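Local coordinates for SYE1 (Shewanella oneidensis, PDB 4AWT), which binds FMN and probably acts as an NAD(P)H-dependent oxidoreductase on CH-CH groups, as a TIM-barrel yellow enzyme, at residues D35-M40 with R84-A89; R212-V217 with T253-L258; A235-L240 with A246-T251. The protein carries 1 engineered substitution. All blocks are in the same frame, centred on the assembly; numbering follows the deposited sequence. Where two conformers were deposited one is given.

How the contacts relate
Contacts 1 and 2 lie in the layer of helices round one eight-stranded parallel barrel that holds the FMN, and contact 3 in the loop that leads into one of those helices. Contact 1, between the start of helix 39-46 and helix 77-92, is on the opposite side of the chain's centre from the other two: its centre is 32 Å from that of contact 2 and 35 Å from that of contact 3. Contacts 2 and 3 share helix 248-261, their centres 14 Å apart; contact 3 holds the start of this helix and contact 2 its next turns. None touches the flavin: the nearest side chains, Ala37, Leu214 and Pro236, stay about 13, 13 and 11 Å from FMN.

Contact 1 (D35-M40 with R84-A89); sequences DVANHM and RIVTEA
Val86 meets both Ala37 and the backbone of Asn38 with one methyl. Val86 CG2 is 4.4 Å from Ala37 CB and 4.3 Å from Asn38 O, so even the packed part is a light touch, one methyl against a methyl and a carbonyl oxygen, with no hydrogen bond across it. With CG1 anti to the backbone N (chi1 173°), Val86 turns CG2 toward the incoming chain. The inner side is closed by neighbours: Trp83 packs on Ala37, while Ala42 and Tyr45 of helix 39-46 cover more of Val86. In the TIM-barrel scheme, helix 77-92 links strands 53-60 and 96-102 on the outside, and residues 35-40 bring in the start of helix 39-46 beside it. Asn38 is the N-cap of that helix: OD1 takes the N-H of Met41, and ND2 is held by Arg29 O and Ser31 OG, so its amide is occupied away from Val86. On the solvent side the fit is looser. The side chain of Ile85 starts out toward residues 35-40 but gets no nearer than 5.4 Å, from CG2 to Asn38 O. One turn apart on the exposed surface, Arg84 NE donates to Glu88 OE2 at 2.8 Å, nearly straight at 169° and in the guanidinium plane.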
# COMPACT_ATOMS: atom_id res chain seq x y z
N ASP A 35 -7.04 13.66 -11.38
CA ASP A 35 -6.28 12.61 -10.73
C ASP A 35 -6.50 11.26 -11.39
O ASP A 35 -6.82 10.24 -10.75
CB ASP A 35 -6.57 12.56 -9.23
CG ASP A 35 -6.05 13.75 -8.45
OD1 ASP A 35 -5.06 14.37 -8.87
OD2 ASP A 35 -6.64 14.01 -7.37
N VAL A 36 -6.24 11.21 -12.71
CA VAL A 36 -6.58 10.06 -13.51
C VAL A 36 -5.34 9.27 -13.89
O VAL A 36 -4.39 9.82 -14.49
CB VAL A 36 -7.34 10.49 -14.79
CG1 VAL A 36 -7.90 9.29 -15.47
CG2 VAL A 36 -8.43 11.53 -14.45
N ALA A 37 -5.33 7.97 -13.60
CA ALA A 37 -4.26 7.10 -14.07
C ALA A 37 -4.22 7.16 -15.63
O ALA A 37 -5.22 7.37 -16.27
CB ALA A 37 -4.52 5.67 -13.65
N ASN A 38 -3.00 7.04 -16.17
CA ASN A 38 -2.78 7.45 -17.54
C ASN A 38 -1.77 6.58 -18.31
O ASN A 38 -1.33 5.52 -17.86
CB ASN A 38 -2.35 8.93 -17.55
CG ASN A 38 -1.05 9.10 -16.78
OD1 ASN A 38 -0.25 8.18 -16.65
ND2 ASN A 38 -0.91 10.27 -16.23
N HIS A 39 -1.40 7.08 -19.53
CA HIS A 39 -0.62 6.28 -20.42
C HIS A 39 0.77 6.00 -19.89
O HIS A 39 1.23 4.86 -19.97
CB HIS A 39 -0.55 6.97 -21.76
CG HIS A 39 0.19 6.15 -22.77
ND1 HIS A 39 -0.28 5.04 -23.38
CD2 HIS A 39 1.45 6.35 -23.16
CE1 HIS A 39 0.63 4.52 -24.18
NE2 HIS A 39 1.70 5.31 -24.07
N MET A 40 1.44 6.99 -19.37
CA MET A 40 2.82 6.77 -18.88
C MET A 40 2.77 5.77 -17.71
O MET A 40 3.69 4.97 -17.54
CB MET A 40 3.54 8.05 -18.57
CG MET A 40 2.99 8.81 -17.34
SD MET A 40 3.93 10.29 -16.96
CE MET A 40 3.45 11.30 -18.36
N ARG A 84 -8.12 1.01 -15.98
CA ARG A 84 -8.33 -0.10 -16.90
C ARG A 84 -7.23 -0.14 -17.95
O ARG A 84 -6.82 -1.22 -18.36
CB ARG A 84 -9.71 0.08 -17.60
CG ARG A 84 -10.00 -1.02 -18.63
CD ARG A 84 -10.16 -2.39 -18.00
NE ARG A 84 -10.49 -3.48 -18.89
CZ ARG A 84 -11.72 -3.70 -19.34
NH1 ARG A 84 -12.73 -2.91 -19.00
NH2 ARG A 84 -11.92 -4.72 -20.17
N ILE A 85 -6.75 1.00 -18.42
CA ILE A 85 -5.67 0.91 -19.40
C ILE A 85 -4.43 0.31 -18.75
O ILE A 85 -3.74 -0.49 -19.37
CB ILE A 85 -5.43 2.27 -20.03
CG1 ILE A 85 -6.67 2.81 -20.75
CG2 ILE A 85 -4.22 2.22 -20.96
CD1 ILE A 85 -6.48 4.27 -21.06
N VAL A 86 -4.15 0.67 -17.49
CA VAL A 86 -3.04 0.06 -16.76
C VAL A 86 -3.23 -1.43 -16.65
O VAL A 86 -2.29 -2.21 -16.92
CB VAL A 86 -2.88 0.71 -15.39
CG1 VAL A 86 -1.82 -0.04 -14.58
CG2 VAL A 86 -2.54 2.17 -15.49
N THR A 87 -4.37 -1.89 -16.17
CA THR A 87 -4.55 -3.32 -15.96
C THR A 87 -4.53 -4.07 -17.27
O THR A 87 -4.01 -5.19 -17.31
CB THR A 87 -5.78 -3.66 -15.10
OG1 THR A 87 -6.94 -3.43 -15.91
CG2 THR A 87 -5.82 -2.92 -13.81
N GLU A 88 -5.07 -3.50 -18.35
CA GLU A 88 -4.97 -4.14 -19.65
C GLU A 88 -3.51 -4.33 -20.06
O GLU A 88 -3.12 -5.38 -20.57
CB GLU A 88 -5.73 -3.35 -20.73
CG GLU A 88 -7.22 -3.45 -20.61
CD GLU A 88 -7.78 -4.82 -20.82
OE1 GLU A 88 -7.31 -5.49 -21.80
OE2 GLU A 88 -8.62 -5.28 -20.02
N ALA A 89 -2.71 -3.28 -19.86
CA ALA A 89 -1.31 -3.36 -20.25
C ALA A 89 -0.57 -4.42 -19.46
O ALA A 89 0.21 -5.22 -19.99
CB ALA A 89 -0.67 -2.00 -20.10

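Contact 2 (R212-V217 with T253-L258); sequences RFLDEV and TAAAAL
Leu258 reaches across to Asp215 and Leu214, joining two successive outer helices of the TIM barrel, 212-225 and 248-261, on either side of strand 230-234 in the chain. The two short segments run nearly parallel, 19° apart, with axes 10.9 Å from each other, so side chains rather than backbones fill the gap. Leu258 extends with CG anti to the backbone N (chi1 -179°), which carries both its methyls over to the other helix. There it crosses the Asp215 side chain obliquely: Leu258 CD1 sits 4.1 Å from Asp215 CB, while Leu258 CD2 comes to 3.8 Å from Asp215 OD1. That carboxylate oxygen is not left to the methyl alone, since it is hydrogen-bonded to His262 NE2, just past the end of helix 248-261. Deeper in, Leu214 points toward helix 248-261 and spends one methyl on two partners. Leu214 CD2 lies 4.3 Å from Leu258 CD2 and about as far from Ala255 CB, one helical turn earlier. Leu211 covers Leu258 as well, and Ile188 of helix 187-192 packs on Leu214. The same Leu258 methyl that faces Asp215 OD1 also approaches the backbone, with CD2 4.1 Å from Asp215 CA.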
# COMPACT_ATOMS: atom_id res chain seq x y z
N ARG A 212 -11.32 -2.57 15.64
CA ARG A 212 -12.69 -2.65 15.14
C ARG A 212 -12.83 -2.01 13.77
O ARG A 212 -13.52 -2.56 12.90
CB ARG A 212 -13.65 -2.00 16.16
CG ARG A 212 -15.10 -2.24 15.76
CD ARG A 212 -16.04 -1.58 16.80
NE ARG A 212 -15.77 -2.02 18.16
CZ ARG A 212 -16.07 -3.15 18.69
NH1 ARG A 212 -16.76 -4.06 18.00
NH2 ARG A 212 -15.67 -3.39 19.95
N PHE A 213 -12.24 -0.84 13.54
CA PHE A 213 -12.38 -0.19 12.25
C PHE A 213 -11.77 -1.06 11.15
O PHE A 213 -12.38 -1.30 10.11
CB PHE A 213 -11.78 1.20 12.29
CG PHE A 213 -12.04 2.03 11.06
CD1 PHE A 213 -13.30 2.25 10.58
CD2 PHE A 213 -10.97 2.62 10.40
CE1 PHE A 213 -13.51 3.05 9.46
CE2 PHE A 213 -11.18 3.42 9.29
CZ PHE A 213 -12.46 3.67 8.86
N LEU A 214 -10.57 -1.60 11.40
CA LEU A 214 -9.96 -2.56 10.48
C LEU A 214 -10.91 -3.70 10.19
O LEU A 214 -11.13 -4.10 9.04
CB LEU A 214 -8.66 -3.08 11.08
CG LEU A 214 -7.98 -4.19 10.30
CD1 LEU A 214 -7.46 -3.73 8.95
CD2 LEU A 214 -6.83 -4.78 11.12
N ASP A 215 -11.48 -4.31 11.27
CA ASP A 215 -12.37 -5.42 11.12
C ASP A 215 -13.54 -5.10 10.20
O ASP A 215 -13.91 -5.86 9.31
CB ASP A 215 -12.86 -5.86 12.50
CG ASP A 215 -13.65 -7.12 12.49
OD1 ASP A 215 -13.26 -8.09 11.87
OD2 ASP A 215 -14.56 -7.21 13.30
N GLU A 216 -14.17 -3.94 10.46
CA GLU A 216 -15.35 -3.57 9.73
C GLU A 216 -15.07 -3.21 8.28
O GLU A 216 -15.85 -3.53 7.37
CB GLU A 216 -16.05 -2.41 10.45
CG GLU A 216 -16.63 -2.86 11.79
CD GLU A 216 -17.28 -1.77 12.60
OE1 GLU A 216 -17.23 -0.61 12.17
OE2 GLU A 216 -17.81 -2.06 13.69
N VAL A 217 -13.93 -2.54 8.03
CA VAL A 217 -13.53 -2.25 6.66
C VAL A 217 -13.27 -3.55 5.90
O VAL A 217 -13.74 -3.74 4.79
CB VAL A 217 -12.33 -1.29 6.62
CG1 VAL A 217 -11.80 -1.17 5.18
CG2 VAL A 217 -12.67 0.08 7.15
N THR A 253 0.01 -9.21 16.33
CA THR A 253 -0.33 -10.64 16.32
C THR A 253 -1.85 -10.78 16.31
O THR A 253 -2.42 -11.60 15.60
CB THR A 253 0.35 -11.38 17.47
OG1 THR A 253 1.81 -11.24 17.33
CG2 THR A 253 0.05 -12.82 17.48
N ALA A 254 -2.53 -9.98 17.15
CA ALA A 254 -3.99 -9.99 17.19
C ALA A 254 -4.57 -9.56 15.85
O ALA A 254 -5.52 -10.20 15.36
CB ALA A 254 -4.51 -9.11 18.30
N ALA A 255 -4.00 -8.53 15.25
CA ALA A 255 -4.50 -8.08 13.94
C ALA A 255 -4.33 -9.18 12.91
O ALA A 255 -5.23 -9.43 12.10
CB ALA A 255 -3.80 -6.84 13.49
N ALA A 256 -3.19 -9.85 12.92
CA ALA A 256 -2.95 -10.94 11.98
C ALA A 256 -3.97 -12.04 12.16
O ALA A 256 -4.50 -12.60 11.19
CB ALA A 256 -1.54 -11.46 12.14
N ALA A 257 -4.29 -12.41 13.43
CA ALA A 257 -5.27 -13.44 13.67
C ALA A 257 -6.68 -13.00 13.26
O ALA A 257 -7.46 -13.81 12.73
CB ALA A 257 -5.28 -13.81 15.15
N LEU A 258 -7.00 -11.73 13.45
CA LEU A 258 -8.28 -11.18 12.99
C LEU A 258 -8.40 -11.32 11.50
O LEU A 258 -9.44 -11.73 10.93
CB LEU A 258 -8.32 -9.73 13.46
CG LEU A 258 -9.53 -8.85 13.18
CD1 LEU A 258 -9.65 -7.72 14.18
CD2 LEU A 258 -9.42 -8.20 11.80

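Contact 3 (A235-L240 with A246-T251); sequences APLTTL and ADPILT
Pro248 makes this contact, setting its ring against the carbonyl oxygen of Pro236 and the side chain of Leu237. Ala246 comes first, its N-H bonded to Ser194 OG, a residue of the ethyl hydrogen carbonate pocket. Asp247 follows at the N-cap position of helix 248-261. Its backbone N-H goes to Asp245 OD2, and its carbonyl O receives the N-H of Thr251 at 2.9 Å in the first turn of the helix. Then the chain enters the helix with Pro248, whose ring bears on the 235-240 loop. Pro248 CB stands 3.4 Å from Pro236 O, a close carbon-to-carbonyl approach without a hydrogen bond, and Pro248 CG lies 3.7 Å from Leu237 CD2. The Leu237 side chain crosses the proline at about a right angle. Its CG is anti to the carbonyl carbon and beside the backbone N (chi1 -63°), which swings the end of the side chain nearer to the ring than its first bond suggests; Leu237 CD2 also comes to 3.8 Å from Pro248 CB. In the TIM barrel this is the loop on the C-terminal side of strand 230-234, where it turns over to the helix that follows, and the loop lies against the first residue of that helix through Pro236 O and the end of Leu237. Ile249 heads away from the loop and lies on Phe284 of helix 282-291, a residue that Pro236 also touches. Leu250 packs on Leu207, and so does Thr251, whose OG1 is bonded to both Asp245 OD2 and Arg210 NH1.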
# COMPACT_ATOMS: atom_id res chain seq x y z
N ALA A 235 1.89 -2.22 9.21
CA ALA A 235 3.21 -1.76 9.60
C ALA A 235 3.34 -1.84 11.11
O ALA A 235 3.11 -0.86 11.83
CB ALA A 235 3.46 -0.36 9.13
N PRO A 236 3.69 -3.00 11.65
CA PRO A 236 3.68 -3.15 13.11
C PRO A 236 4.65 -2.25 13.84
O PRO A 236 4.33 -1.81 14.96
CB PRO A 236 4.04 -4.63 13.31
CG PRO A 236 3.59 -5.32 12.05
CD PRO A 236 3.90 -4.29 10.95
N LEU A 237 5.85 -2.02 13.28
CA LEU A 237 6.92 -1.47 14.07
C LEU A 237 7.45 -0.14 13.54
O LEU A 237 8.10 0.60 14.31
CB LEU A 237 8.10 -2.44 14.19
CG LEU A 237 7.77 -3.73 14.90
CD1 LEU A 237 9.02 -4.61 14.90
CD2 LEU A 237 7.30 -3.52 16.32
N THR A 238 7.25 0.21 12.30
CA THR A 238 7.64 1.53 11.82
C THR A 238 6.67 2.58 12.39
O THR A 238 5.54 2.29 12.73
CB THR A 238 7.70 1.59 10.30
OG1 THR A 238 6.40 1.22 9.81
CG2 THR A 238 8.76 0.68 9.72
N THR A 239 7.21 3.78 12.52
CA THR A 239 6.52 4.89 13.19
C THR A 239 6.74 6.20 12.47
O THR A 239 6.34 7.28 12.97
CB THR A 239 6.99 5.01 14.65
OG1 THR A 239 8.41 5.32 14.63
CG2 THR A 239 6.71 3.77 15.46
N LEU A 240 7.35 6.18 11.29
CA LEU A 240 7.78 7.39 10.63
C LEU A 240 6.68 8.41 10.44
O LEU A 240 6.90 9.61 10.58
CB LEU A 240 8.38 7.00 9.24
CG LEU A 240 8.99 8.14 8.48
CD1 LEU A 240 10.21 8.69 9.18
CD2 LEU A 240 9.31 7.63 7.08
N ALA A 246 1.81 0.96 21.73
CA ALA A 246 2.50 0.66 22.99
C ALA A 246 2.89 -0.80 23.09
O ALA A 246 3.92 -1.11 23.73
CB ALA A 246 1.66 1.04 24.19
N ASP A 247 2.17 -1.73 22.50
CA ASP A 247 2.43 -3.16 22.62
C ASP A 247 2.24 -3.78 21.23
O ASP A 247 1.31 -4.54 21.01
CB ASP A 247 1.54 -3.79 23.68
CG ASP A 247 1.88 -5.20 24.09
OD1 ASP A 247 2.79 -5.81 23.45
OD2 ASP A 247 1.23 -5.71 25.04
N PRO A 248 3.15 -3.46 20.33
CA PRO A 248 2.87 -3.86 18.93
C PRO A 248 2.92 -5.34 18.71
O PRO A 248 2.21 -5.82 17.81
CB PRO A 248 3.94 -3.07 18.13
CG PRO A 248 4.99 -2.77 19.15
CD PRO A 248 4.29 -2.60 20.43
N ILE A 249 3.69 -6.11 19.47
CA ILE A 249 3.62 -7.56 19.26
C ILE A 249 2.24 -8.08 19.54
O ILE A 249 1.72 -8.92 18.77
CB ILE A 249 4.71 -8.29 20.07
CG1 ILE A 249 6.07 -7.71 19.67
CG2 ILE A 249 4.68 -9.79 19.84
CD1 ILE A 249 7.26 -8.53 20.09
N LEU A 250 1.60 -7.63 20.64
CA LEU A 250 0.25 -8.07 20.94
C LEU A 250 -0.71 -7.55 19.87
O LEU A 250 -1.51 -8.28 19.33
CB LEU A 250 -0.14 -7.61 22.34
CG LEU A 250 -1.56 -7.96 22.74
CD1 LEU A 250 -1.88 -9.43 22.74
CD2 LEU A 250 -1.83 -7.35 24.11
N THR A 251 -0.63 -6.24 19.62
CA THR A 251 -1.62 -5.61 18.72
C THR A 251 -1.59 -6.28 17.35
O THR A 251 -2.62 -6.58 16.77
CB THR A 251 -1.33 -4.14 18.57
OG1 THR A 251 -1.50 -3.52 19.84
CG2 THR A 251 -2.22 -3.46 17.54